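Local structure of geranyltranstransferase (Enterococcus faecalis, 3P8L) at residues 214-228 and 290-302. The protein probably catalyses the magnesium-dependent condensation of isopentenyl diphosphate with geranyl diphosphate to give farnesyl diphosphate. Residues are numbered along the deposited sequence; the frame is centred on the assembly and turned at random. Where two conformers were deposited one is given.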
loop_
_atom_site.group_PDB
_atom_site.type_symbol
_atom_site.label_atom_id
_atom_site.label_comp_id
_atom_site.label_asym_id
_atom_site.label_seq_id
_atom_site.Cartn_x
_atom_site.Cartn_y
_atom_site.Cartn_z
ATOM N N PHE A 214 -10.080 24.018 2.724
ATOM C CA PHE A 214 -11.367 23.550 3.241
ATOM C C PHE A 214 -11.219 22.237 4.020
ATOM O O PHE A 214 -11.741 22.112 5.126
ATOM C CB PHE A 214 -12.383 23.353 2.112
ATOM C CG PHE A 214 -13.694 22.797 2.583
ATOM C CD1 PHE A 214 -14.672 23.638 3.100
ATOM C CD2 PHE A 214 -13.949 21.426 2.528
ATOM C CE1 PHE A 214 -15.897 23.122 3.542
ATOM C CE2 PHE A 214 -15.155 20.901 2.974
ATOM C CZ PHE A 214 -16.143 21.757 3.475
ATOM N N ALA A 215 -10.518 21.270 3.425
ATOM C CA ALA A 215 -10.291 19.955 4.061
ATOM C C ALA A 215 -9.573 20.083 5.385
ATOM O O ALA A 215 -9.970 19.457 6.376
ATOM C CB ALA A 215 -9.498 19.057 3.137
ATOM N N HIS A 216 -8.531 20.915 5.402
ATOM C CA HIS A 216 -7.817 21.227 6.639
ATOM C C HIS A 216 -8.758 21.733 7.733
ATOM O O HIS A 216 -8.706 21.248 8.857
ATOM C CB HIS A 216 -6.680 22.232 6.401
ATOM C CG HIS A 216 -6.092 22.777 7.667
ATOM N ND1 HIS A 216 -5.137 22.099 8.394
ATOM C CD2 HIS A 216 -6.330 23.930 8.339
ATOM C CE1 HIS A 216 -4.810 22.813 9.459
ATOM N NE2 HIS A 216 -5.521 23.927 9.449
ATOM N N HIS A 217 -9.633 22.681 7.400
ATOM C CA HIS A 217 -10.563 23.206 8.394
ATOM C C HIS A 217 -11.619 22.160 8.746
ATOM O O HIS A 217 -11.897 21.942 9.933
ATOM C CB HIS A 217 -11.193 24.540 7.946
ATOM C CG HIS A 217 -10.183 25.623 7.696
ATOM N ND1 HIS A 217 -9.319 26.071 8.672
ATOM C CD2 HIS A 217 -9.891 26.337 6.581
ATOM C CE1 HIS A 217 -8.530 27.001 8.167
ATOM N NE2 HIS A 217 -8.856 27.182 6.900
ATOM N N TYR A 218 -12.169 21.491 7.731
ATOM C CA TYR A 218 -13.111 20.383 7.978
ATOM C C TYR A 218 -12.525 19.338 8.921
ATOM O O TYR A 218 -13.159 18.972 9.907
ATOM C CB TYR A 218 -13.570 19.693 6.676
ATOM C CG TYR A 218 -14.624 18.643 6.969
ATOM C CD1 TYR A 218 -15.963 19.004 7.101
ATOM C CD2 TYR A 218 -14.280 17.298 7.165
ATOM C CE1 TYR A 218 -16.943 18.053 7.398
ATOM C CE2 TYR A 218 -15.249 16.348 7.477
ATOM C CZ TYR A 218 -16.577 16.734 7.583
ATOM O OH TYR A 218 -17.544 15.810 7.896
ATOM N N GLY A 219 -11.309 18.886 8.600
ATOM C CA GLY A 219 -10.635 17.785 9.306
ATOM C C GLY A 219 -10.306 18.103 10.747
ATOM O O GLY A 219 -10.394 17.236 11.621
ATOM N N LEU A 220 -9.930 19.357 10.998
ATOM C CA LEU A 220 -9.652 19.817 12.352
ATOM C C LEU A 220 -10.962 20.006 13.106
ATOM O O LEU A 220 -11.091 19.572 14.254
ATOM C CB LEU A 220 -8.820 21.112 12.324
ATOM C CG LEU A 220 -7.993 21.500 13.564
ATOM C CD1 LEU A 220 -6.963 20.432 13.941
ATOM C CD2 LEU A 220 -7.297 22.838 13.346
ATOM N N ALA A 221 -11.948 20.619 12.455
ATOM C CA ALA A 221 -13.283 20.779 13.054
ATOM C C ALA A 221 -13.908 19.431 13.469
ATOM O O ALA A 221 -14.552 19.348 14.506
ATOM C CB ALA A 221 -14.219 21.553 12.118
ATOM N N PHE A 222 -13.669 18.395 12.663
ATOM C CA PHE A 222 -14.152 17.027 12.898
ATOM C C PHE A 222 -13.581 16.483 14.203
ATOM O O PHE A 222 -14.318 15.941 15.028
ATOM C CB PHE A 222 -13.785 16.139 11.680
ATOM C CG PHE A 222 -13.996 14.649 11.877
ATOM C CD1 PHE A 222 -15.282 14.098 11.896
ATOM C CD2 PHE A 222 -12.897 13.789 11.980
ATOM C CE1 PHE A 222 -15.474 12.710 12.058
ATOM C CE2 PHE A 222 -13.072 12.402 12.140
ATOM C CZ PHE A 222 -14.367 11.861 12.177
ATOM N N GLN A 223 -12.276 16.668 14.394
ATOM C CA GLN A 223 -11.584 16.196 15.589
ATOM C C GLN A 223 -11.958 16.971 16.851
ATOM O O GLN A 223 -12.192 16.365 17.899
ATOM C CB GLN A 223 -10.073 16.241 15.397
ATOM C CG GLN A 223 -9.331 15.251 16.286
ATOM C CD GLN A 223 -9.020 13.954 15.566
ATOM O OE1 GLN A 223 -9.608 12.912 15.855
ATOM N NE2 GLN A 223 -8.095 14.017 14.612
ATOM N N ILE A 224 -12.007 18.301 16.751
ATOM C CA ILE A 224 -12.406 19.143 17.883
ATOM C C ILE A 224 -13.829 18.802 18.349
ATOM O O ILE A 224 -14.081 18.715 19.549
ATOM C CB ILE A 224 -12.261 20.662 17.567
ATOM C CG1 ILE A 224 -10.797 21.013 17.270
ATOM C CG2 ILE A 224 -12.766 21.516 18.734
ATOM C CD1 ILE A 224 -10.605 22.322 16.521
ATOM N N ARG A 225 -14.733 18.589 17.392
ATOM C CA ARG A 225 -16.113 18.144 17.653
ATOM C C ARG A 225 -16.181 16.788 18.369
ATOM O O ARG A 225 -16.963 16.621 19.310
ATOM C CB ARG A 225 -16.900 18.123 16.336
ATOM C CG ARG A 225 -18.080 17.164 16.239
ATOM C CD ARG A 225 -19.379 17.826 16.667
ATOM N NE ARG A 225 -20.446 17.605 15.692
ATOM C CZ ARG A 225 -21.165 16.487 15.582
ATOM N NH1 ARG A 225 -20.952 15.453 16.386
ATOM N NH2 ARG A 225 -22.108 16.406 14.654
ATOM N N ASP A 226 -15.349 15.840 17.944
ATOM C CA ASP A 226 -15.308 14.516 18.568
ATOM C C ASP A 226 -14.706 14.532 19.976
ATOM O O ASP A 226 -15.181 13.823 20.864
ATOM C CB ASP A 226 -14.591 13.509 17.662
ATOM C CG ASP A 226 -15.493 12.972 16.545
ATOM O OD1 ASP A 226 -15.088 11.994 15.884
ATOM O OD2 ASP A 226 -16.602 13.519 16.324
ATOM N N ASP A 227 -13.671 15.352 20.167
ATOM C CA ASP A 227 -13.040 15.554 21.474
ATOM C C ASP A 227 -13.960 16.293 22.452
ATOM O O ASP A 227 -13.891 16.072 23.659
ATOM C CB ASP A 227 -11.716 16.318 21.324
ATOM C CG ASP A 227 -10.572 15.439 20.828
ATOM O OD1 ASP A 227 -10.800 14.249 20.516
ATOM O OD2 ASP A 227 -9.432 15.946 20.753
ATOM N N LEU A 228 -14.815 17.167 21.919
ATOM C CA LEU A 228 -15.812 17.884 22.711
ATOM C C LEU A 228 -16.962 16.985 23.167
ATOM O O LEU A 228 -17.633 17.285 24.161
ATOM C CB LEU A 228 -16.366 19.079 21.930
ATOM C CG LEU A 228 -15.635 20.416 22.054
ATOM C CD1 LEU A 228 -15.979 21.314 20.877
ATOM C CD2 LEU A 228 -15.961 21.110 23.378
ATOM N N GLU A 290 -23.768 24.434 -1.273
ATOM C CA GLU A 290 -24.527 23.790 -0.182
ATOM C C GLU A 290 -24.043 22.380 0.108
ATOM O O GLU A 290 -24.086 21.950 1.250
ATOM C CB GLU A 290 -26.036 23.742 -0.456
ATOM C CG GLU A 290 -26.581 24.820 -1.377
ATOM C CD GLU A 290 -26.612 24.378 -2.836
ATOM O OE1 GLU A 290 -27.155 23.282 -3.125
ATOM O OE2 GLU A 290 -26.094 25.132 -3.690
ATOM N N HIS A 291 -23.597 21.665 -0.922
ATOM C CA HIS A 291 -23.044 20.327 -0.737
ATOM C C HIS A 291 -21.909 20.326 0.291
ATOM O O HIS A 291 -21.962 19.593 1.276
ATOM C CB HIS A 291 -22.611 19.709 -2.063
ATOM C CG HIS A 291 -23.748 19.161 -2.857
ATOM N ND1 HIS A 291 -24.449 18.041 -2.464
ATOM C CD2 HIS A 291 -24.324 19.586 -4.007
ATOM C CE1 HIS A 291 -25.402 17.792 -3.346
ATOM N NE2 HIS A 291 -25.341 18.709 -4.295
ATOM N N LEU A 292 -20.927 21.192 0.085
ATOM C CA LEU A 292 -19.831 21.295 1.028
ATOM C C LEU A 292 -20.167 22.095 2.291
ATOM O O LEU A 292 -19.719 21.720 3.377
ATOM C CB LEU A 292 -18.570 21.808 0.330
ATOM C CG LEU A 292 -17.925 20.836 -0.668
ATOM C CD1 LEU A 292 -16.742 21.489 -1.375
ATOM C CD2 LEU A 292 -17.481 19.567 0.028
ATOM N N ALA A 293 -20.977 23.156 2.161
ATOM C CA ALA A 293 -21.446 23.930 3.333
ATOM C C ALA A 293 -22.256 23.120 4.342
ATOM O O ALA A 293 -22.102 23.324 5.551
ATOM C CB ALA A 293 -22.229 25.180 2.907
ATOM N N ASN A 294 -23.111 22.216 3.855
ATOM C CA ASN A 294 -23.919 21.349 4.721
ATOM C C ASN A 294 -23.055 20.405 5.567
ATOM O O ASN A 294 -23.371 20.122 6.718
ATOM C CB ASN A 294 -24.932 20.542 3.893
ATOM C CG ASN A 294 -25.619 19.460 4.699
ATOM O OD1 ASN A 294 -26.453 19.745 5.554
ATOM N ND2 ASN A 294 -25.263 18.208 4.433
ATOM N N LEU A 295 -21.970 19.907 4.980
ATOM C CA LEU A 295 -21.039 19.047 5.734
ATOM C C LEU A 295 -20.387 19.808 6.891
ATOM O O LEU A 295 -20.208 19.264 7.976
ATOM C CB LEU A 295 -19.983 18.420 4.816
ATOM C CG LEU A 295 -20.497 17.354 3.834
ATOM C CD1 LEU A 295 -19.396 16.946 2.903
ATOM C CD2 LEU A 295 -21.076 16.127 4.531
ATOM N N LEU A 296 -20.070 21.078 6.647
ATOM C CA LEU A 296 -19.627 22.002 7.694
ATOM C C LEU A 296 -20.710 22.264 8.752
ATOM O O LEU A 296 -20.424 22.203 9.949
ATOM C CB LEU A 296 -19.202 23.317 7.053
ATOM C CG LEU A 296 -17.799 23.832 7.299
ATOM C CD1 LEU A 296 -16.768 22.718 7.223
ATOM C CD2 LEU A 296 -17.559 24.867 6.236
ATOM N N THR A 297 -21.939 22.538 8.302
ATOM C CA THR A 297 -23.116 22.694 9.176
ATOM C C THR A 297 -23.326 21.500 10.118
ATOM O O THR A 297 -23.636 21.702 11.297
ATOM C CB THR A 297 -24.423 22.928 8.351
ATOM O OG1 THR A 297 -24.292 24.107 7.554
ATOM C CG2 THR A 297 -25.660 23.080 9.246
ATOM N N GLN A 298 -23.134 20.277 9.611
ATOM C CA GLN A 298 -23.363 19.061 10.409
ATOM C C GLN A 298 -22.414 18.964 11.607
ATOM O O GLN A 298 -22.722 18.288 12.590
ATOM C CB GLN A 298 -23.259 17.778 9.565
ATOM C CG GLN A 298 -24.275 17.609 8.423
ATOM C CD GLN A 298 -25.572 18.373 8.627
ATOM O OE1 GLN A 298 -25.852 18.868 9.718
ATOM N NE2 GLN A 298 -26.366 18.479 7.568
ATOM N N LEU A 299 -21.264 19.639 11.526
ATOM C CA LEU A 299 -20.275 19.626 12.617
ATOM C C LEU A 299 -20.531 20.644 13.756
ATOM O O LEU A 299 -19.824 20.622 14.765
ATOM C CB LEU A 299 -18.854 19.796 12.069
ATOM C CG LEU A 299 -18.248 18.778 11.102
ATOM C CD1 LEU A 299 -16.818 19.183 10.785
ATOM C CD2 LEU A 299 -18.285 17.336 11.628
ATOM N N GLN A 300 -21.527 21.520 13.593
ATOM C CA GLN A 300 -21.963 22.452 14.654
ATOM C C GLN A 300 -22.441 21.729 15.919
ATOM O O GLN A 300 -22.815 20.557 15.869
ATOM C CB GLN A 300 -23.109 23.346 14.162
ATOM C CG GLN A 300 -22.709 24.521 13.277
ATOM C CD GLN A 300 -23.907 25.289 12.719
ATOM O OE1 GLN A 300 -25.049 25.088 13.140
ATOM N NE2 GLN A 300 -23.644 26.178 11.766
ATOM N N LEU A 301 -22.433 22.435 17.047
ATOM C CA LEU A 301 -23.011 21.905 18.282
ATOM C C LEU A 301 -24.346 22.576 18.591
ATOM O O LEU A 301 -24.473 23.801 18.489
ATOM C CB LEU A 301 -22.039 22.041 19.458
ATOM C CG LEU A 301 -20.790 21.149 19.419
ATOM C CD1 LEU A 301 -19.807 21.554 20.507
ATOM C CD2 LEU A 301 -21.137 19.668 19.533
ATOM N N ARG A 302 -25.336 21.760 18.957
ATOM C CA ARG A 302 -26.704 22.228 19.198
ATOM C C ARG A 302 -27.173 21.906 20.616
ATOM O O ARG A 302 -26.912 20.822 21.139
ATOM C CB ARG A 302 -27.662 21.609 18.177
ATOM C CG ARG A 302 -29.019 22.300 18.069
ATOM C CD ARG A 302 -29.582 22.211 16.653
ATOM N NE ARG A 302 -28.914 23.140 15.737
ATOM C CZ ARG A 302 -27.976 22.802 14.852
ATOM N NH1 ARG A 302 -27.435 23.731 14.074
ATOM N NH2 ARG A 302 -27.575 21.542 14.737
ATOM O OXT ARG A 302 -27.833 22.721 21.267
HETATM O O HOH W 1 -19.881 16.443 8.318
#
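R225 reaches from helix 214-228 to the backbone carbonyls of Q298 and L299, at the C-terminal part of segment 290-302. Starting at its CB, with CG anti to the backbone N (chi1 154°), the chain runs out past the carbonyl of L299. CB and CG skirt L299 O, and a bend at chi2 brings R225 CD to 3.4 Å from L299 O. On the way L301 CD2 lies 3.8 Å from R225 CD. A second bend, at chi3, sets the guanidinium along the carbonyls. R225 NE gives a weak bond to L299 O (3.2 Å). R225 NH2 makes a much straighter one to Q298 O (165°), with that oxygen in the guanidinium plane.

L299 meets both Y218 and A221. Its CD1 sits over one face of the Y218 ring, 4.0 Å from the centroid, a CH-pi contact, and also touches A221 CB. The edge of the same ring meets L296 CD1 and L295 O, and a water joins Y218 OH to L295 O. Further back, F214 CE1 meets L296 CD2 at 3.6 Å, and L277 of helix 259-283 packs against both F214 and L292.

The two helices run nearly parallel (23°) in this all-helical isoprenoid synthase fold. An apolar seam thus gives way to a charged side chain bonded to two backbone carbonyls, which holds the backbone at Q298-L299 and whose positive charge would probably complement the negative end of the helix dipole.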